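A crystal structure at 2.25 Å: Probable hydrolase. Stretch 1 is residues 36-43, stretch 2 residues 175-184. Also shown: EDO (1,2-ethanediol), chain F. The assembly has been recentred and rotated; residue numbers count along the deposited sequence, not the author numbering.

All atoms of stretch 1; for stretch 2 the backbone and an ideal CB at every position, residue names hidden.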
# COMPACT_ATOMS: atom_id res chain seq x y z
N ILE B 36 -21.26 -6.84 -7.13
CA ILE B 36 -22.69 -7.07 -6.93
C ILE B 36 -23.41 -5.81 -7.42
O ILE B 36 -22.87 -4.70 -7.31
CB ILE B 36 -23.00 -7.28 -5.44
CG1 ILE B 36 -24.40 -7.81 -5.22
CG2 ILE B 36 -22.81 -5.97 -4.67
CD1 ILE B 36 -24.76 -7.88 -3.76
N GLY B 37 -24.61 -5.97 -7.97
CA GLY B 37 -25.39 -4.81 -8.36
C GLY B 37 -24.96 -4.11 -9.64
O GLY B 37 -25.48 -3.05 -9.96
N THR B 38 -24.01 -4.69 -10.37
CA THR B 38 -23.57 -4.07 -11.61
C THR B 38 -23.65 -5.03 -12.77
O THR B 38 -24.02 -6.20 -12.60
CB THR B 38 -22.11 -3.52 -11.54
OG1 THR B 38 -21.18 -4.62 -11.49
CG2 THR B 38 -21.91 -2.60 -10.33
N THR B 39 -23.31 -4.53 -13.96
CA THR B 39 -23.21 -5.35 -15.16
C THR B 39 -21.80 -5.26 -15.75
O THR B 39 -20.97 -4.49 -15.28
CB THR B 39 -24.20 -4.90 -16.22
OG1 THR B 39 -23.80 -3.61 -16.72
CG2 THR B 39 -25.62 -4.80 -15.63
N LEU B 40 -21.54 -6.05 -16.79
CA LEU B 40 -20.23 -6.07 -17.42
C LEU B 40 -19.87 -4.70 -18.02
O LEU B 40 -18.73 -4.47 -18.39
CB LEU B 40 -20.16 -7.17 -18.48
CG LEU B 40 -21.20 -7.11 -19.60
CD1 LEU B 40 -20.81 -6.07 -20.64
CD2 LEU B 40 -21.41 -8.46 -20.26
N HIS B 41 -20.84 -3.80 -18.11
CA HIS B 41 -20.53 -2.48 -18.64
C HIS B 41 -19.78 -1.58 -17.64
O HIS B 41 -19.39 -0.45 -17.97
CB HIS B 41 -21.78 -1.78 -19.17
CG HIS B 41 -22.26 -2.33 -20.48
ND1 HIS B 41 -21.60 -2.10 -21.66
CD2 HIS B 41 -23.32 -3.11 -20.79
CE1 HIS B 41 -22.23 -2.71 -22.65
NE2 HIS B 41 -23.28 -3.33 -22.14
N MSE B 42 -19.58 -2.06 -16.42
CA MSE B 42 -18.82 -1.27 -15.47
C MSE B 42 -17.35 -1.22 -15.88
O MSE B 42 -16.59 -0.40 -15.39
CB MSE B 42 -18.97 -1.79 -14.03
CG MSE B 42 -18.25 -3.09 -13.76
SE MSE B 42 -18.12 -3.47 -11.86
CE MSE B 42 -16.84 -4.90 -11.87
N TRP B 43 -16.96 -2.10 -16.81
CA TRP B 43 -15.58 -2.16 -17.31
C TRP B 43 -15.39 -1.50 -18.67
O TRP B 43 -14.30 -1.59 -19.24
CB TRP B 43 -15.10 -3.60 -17.42
CG TRP B 43 -15.20 -4.42 -16.17
CD1 TRP B 43 -16.10 -5.42 -15.91
CD2 TRP B 43 -14.33 -4.35 -15.02
NE1 TRP B 43 -15.86 -5.95 -14.67
CE2 TRP B 43 -14.78 -5.32 -14.10
CE3 TRP B 43 -13.23 -3.55 -14.68
CZ2 TRP B 43 -14.17 -5.52 -12.86
CZ3 TRP B 43 -12.63 -3.74 -13.45
CH2 TRP B 43 -13.10 -4.72 -12.56
N UNK B 175 -25.21 6.14 -14.45
CA UNK B 175 -25.09 4.87 -15.14
C UNK B 175 -25.08 3.72 -14.16
O UNK B 175 -25.67 2.67 -14.42
CB UNK B 175 -23.82 4.84 -16.00
N UNK B 176 -24.40 3.90 -13.03
CA UNK B 176 -24.44 2.89 -11.96
C UNK B 176 -25.80 2.87 -11.24
O UNK B 176 -26.26 1.83 -10.81
CB UNK B 176 -23.32 3.16 -10.95
N UNK B 177 -26.45 4.02 -11.12
CA UNK B 177 -27.79 4.03 -10.56
C UNK B 177 -28.70 3.16 -11.42
O UNK B 177 -29.45 2.33 -10.90
CB UNK B 177 -28.33 5.46 -10.46
N UNK B 178 -28.60 3.31 -12.74
CA UNK B 178 -29.45 2.53 -13.63
C UNK B 178 -29.18 1.04 -13.53
O UNK B 178 -30.10 0.24 -13.61
CB UNK B 178 -29.26 2.99 -15.08
N UNK B 179 -27.92 0.65 -13.34
CA UNK B 179 -27.59 -0.77 -13.22
C UNK B 179 -28.27 -1.36 -12.00
O UNK B 179 -28.78 -2.48 -12.04
CB UNK B 179 -26.08 -0.97 -13.14
N UNK B 180 -28.23 -0.62 -10.90
CA UNK B 180 -28.84 -1.04 -9.66
C UNK B 180 -30.35 -1.14 -9.82
O UNK B 180 -30.94 -2.18 -9.49
CB UNK B 180 -28.48 -0.07 -8.53
N UNK B 181 -30.97 -0.08 -10.34
CA UNK B 181 -32.41 -0.02 -10.56
C UNK B 181 -32.94 -1.15 -11.45
O UNK B 181 -34.13 -1.46 -11.42
CB UNK B 181 -32.77 1.33 -11.18
N UNK B 182 -32.07 -1.75 -12.25
CA UNK B 182 -32.48 -2.82 -13.15
C UNK B 182 -32.05 -4.17 -12.62
O UNK B 182 -32.14 -5.18 -13.32
CB UNK B 182 -31.90 -2.60 -14.55
N UNK B 183 -31.57 -4.19 -11.38
CA UNK B 183 -31.13 -5.44 -10.78
C UNK B 183 -32.27 -6.14 -10.03
O UNK B 183 -32.89 -5.56 -9.13
CB UNK B 183 -29.96 -5.18 -9.83
N UNK B 184 -32.55 -7.38 -10.41
CA UNK B 184 -33.64 -8.11 -9.78
C UNK B 184 -33.30 -8.45 -8.34
O UNK B 184 -32.16 -8.82 -8.03
CB UNK B 184 -33.96 -9.39 -10.56
C1 EDO F . -19.53 -7.88 -1.96
O1 EDO F . -19.63 -6.94 -0.88
C2 EDO F . -20.41 -7.45 -3.13
O2 EDO F . -19.71 -6.89 -4.26

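Positions 175 to 181 have helical backbone angles, so one side of the helix, around 176, 179 and 180, meets stretch 1. Position 175 points its CA-to-CB bond toward stretch 1, but nothing there lies within 5.5 Å of the ideal CB; a long or polar side chain fits easily. It is Arg175, whose side chain makes no contact with stretch 1.

At 176 the bond runs sideways, with nothing close to the CB. Only a side chain of some length could reach the methyl of Thr38 and the CB of Met42, both apolar, so a large hydrophobic residue, aromatic or aliphatic, would suit. Phe176 spans the gap: its CE1 lies 3.9 Å from Thr38 CG2, which sits at the ring edge, and its CZ lies 3.7 Å from Met42 CB.

Position 177 points away and 178 is out of reach, so stretch 1 sets no preference. They are Arg177 and Ala178.

Position 179 faces stretch 1. Its ideal CB is 3.8 Å from Gly37 O and 4.3 Å from Thr38 CA, while a groove continues past Thr38 and Thr39 toward the backbone between His41 and Met42. A long, unbranched apolar chain such as methionine reaches farthest; leucine would fill only the near part. The residue is Met179, present as selenomethionine. With chi2 and chi3 both t, it extends along the groove: SE lies 3.9 Å from Thr38 CB, and CE packs 3.6 Å from Thr39 OG1 and 3.7 Å from Met42 N.

At 180 the bond is sideways, with the CB 4.5 Å from Gly37 O. The missing side chain of Gly37 leaves space that a medium aliphatic group could use. Leu180 does so, its CD2 3.5 Å from Gly37 O; an ideal CB on Gly37 would be 2.8 Å from Leu180 CD2, a clash, and the positive phi of Gly37 also favours glycine.

Positions 181 and 182 are out of reach, and 182 is the first to leave helical angles. Stretch 1 sets no preference at either position; they are Met181, also selenomethionine, and Ala182.

Position 183 points toward stretch 1, its CB 4.8 Å from Gly37 CA. A small residue fits, and a hydroxyl could also turn back to the carbonyls at the helix end. Thr183 does this: OG1 donates to Met179 O at 2.8 Å, and it accepts from a water, 2.6 Å from OG1, that also donates weakly to Thr38 O.

Position 184 is out of reach, so stretch 1 gives no guidance. Asn184 caps a backbone N elsewhere in the structure.

Stretch 2 (175-184) RFRAMLMATN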
# COMPACT_ATOMS: atom_id res chain seq x y z
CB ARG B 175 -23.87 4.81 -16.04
CG ARG B 175 -24.17 5.10 -17.51
CD ARG B 175 -23.10 5.99 -18.15
NE ARG B 175 -21.76 5.44 -17.96
CZ ARG B 175 -20.64 6.17 -17.97
NH1 ARG B 175 -20.71 7.49 -18.14
NH2 ARG B 175 -19.46 5.58 -17.79
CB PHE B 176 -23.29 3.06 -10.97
CG PHE B 176 -21.97 2.53 -11.49
CD1 PHE B 176 -21.56 1.24 -11.19
CD2 PHE B 176 -21.17 3.31 -12.31
CE1 PHE B 176 -20.37 0.75 -11.68
CE2 PHE B 176 -19.98 2.81 -12.81
CZ PHE B 176 -19.58 1.54 -12.49
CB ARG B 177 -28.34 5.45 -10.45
CG ARG B 177 -29.70 5.50 -9.76
CD ARG B 177 -30.29 6.89 -9.76
NE ARG B 177 -29.35 7.86 -9.20
CZ ARG B 177 -29.23 8.09 -7.90
NH1 ARG B 177 -29.99 7.43 -7.02
NH2 ARG B 177 -28.34 8.99 -7.47
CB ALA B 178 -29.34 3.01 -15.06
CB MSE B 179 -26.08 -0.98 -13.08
CG MSE B 179 -25.27 -0.60 -14.31
SE MSE B 179 -23.34 -0.83 -14.01
CE MSE B 179 -22.75 -0.34 -15.80
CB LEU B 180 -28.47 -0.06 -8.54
CG LEU B 180 -27.02 -0.25 -8.07
CD1 LEU B 180 -26.45 0.99 -7.36
CD2 LEU B 180 -26.92 -1.50 -7.18
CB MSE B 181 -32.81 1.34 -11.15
CG MSE B 181 -32.67 2.54 -10.22
SE MSE B 181 -33.76 2.45 -8.60
CE MSE B 181 -35.53 2.36 -9.42
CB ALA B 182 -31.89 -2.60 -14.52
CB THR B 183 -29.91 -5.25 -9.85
OG1 THR B 183 -28.77 -4.88 -10.63
CG2 THR B 183 -29.59 -6.55 -9.13
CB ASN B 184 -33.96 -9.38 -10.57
CG ASN B 184 -35.12 -10.14 -9.99
OD1 ASN B 184 -34.99 -10.79 -8.95
ND2 ASN B 184 -36.26 -10.06 -10.66
O HOH W 1 -27.37 -5.90 -12.59
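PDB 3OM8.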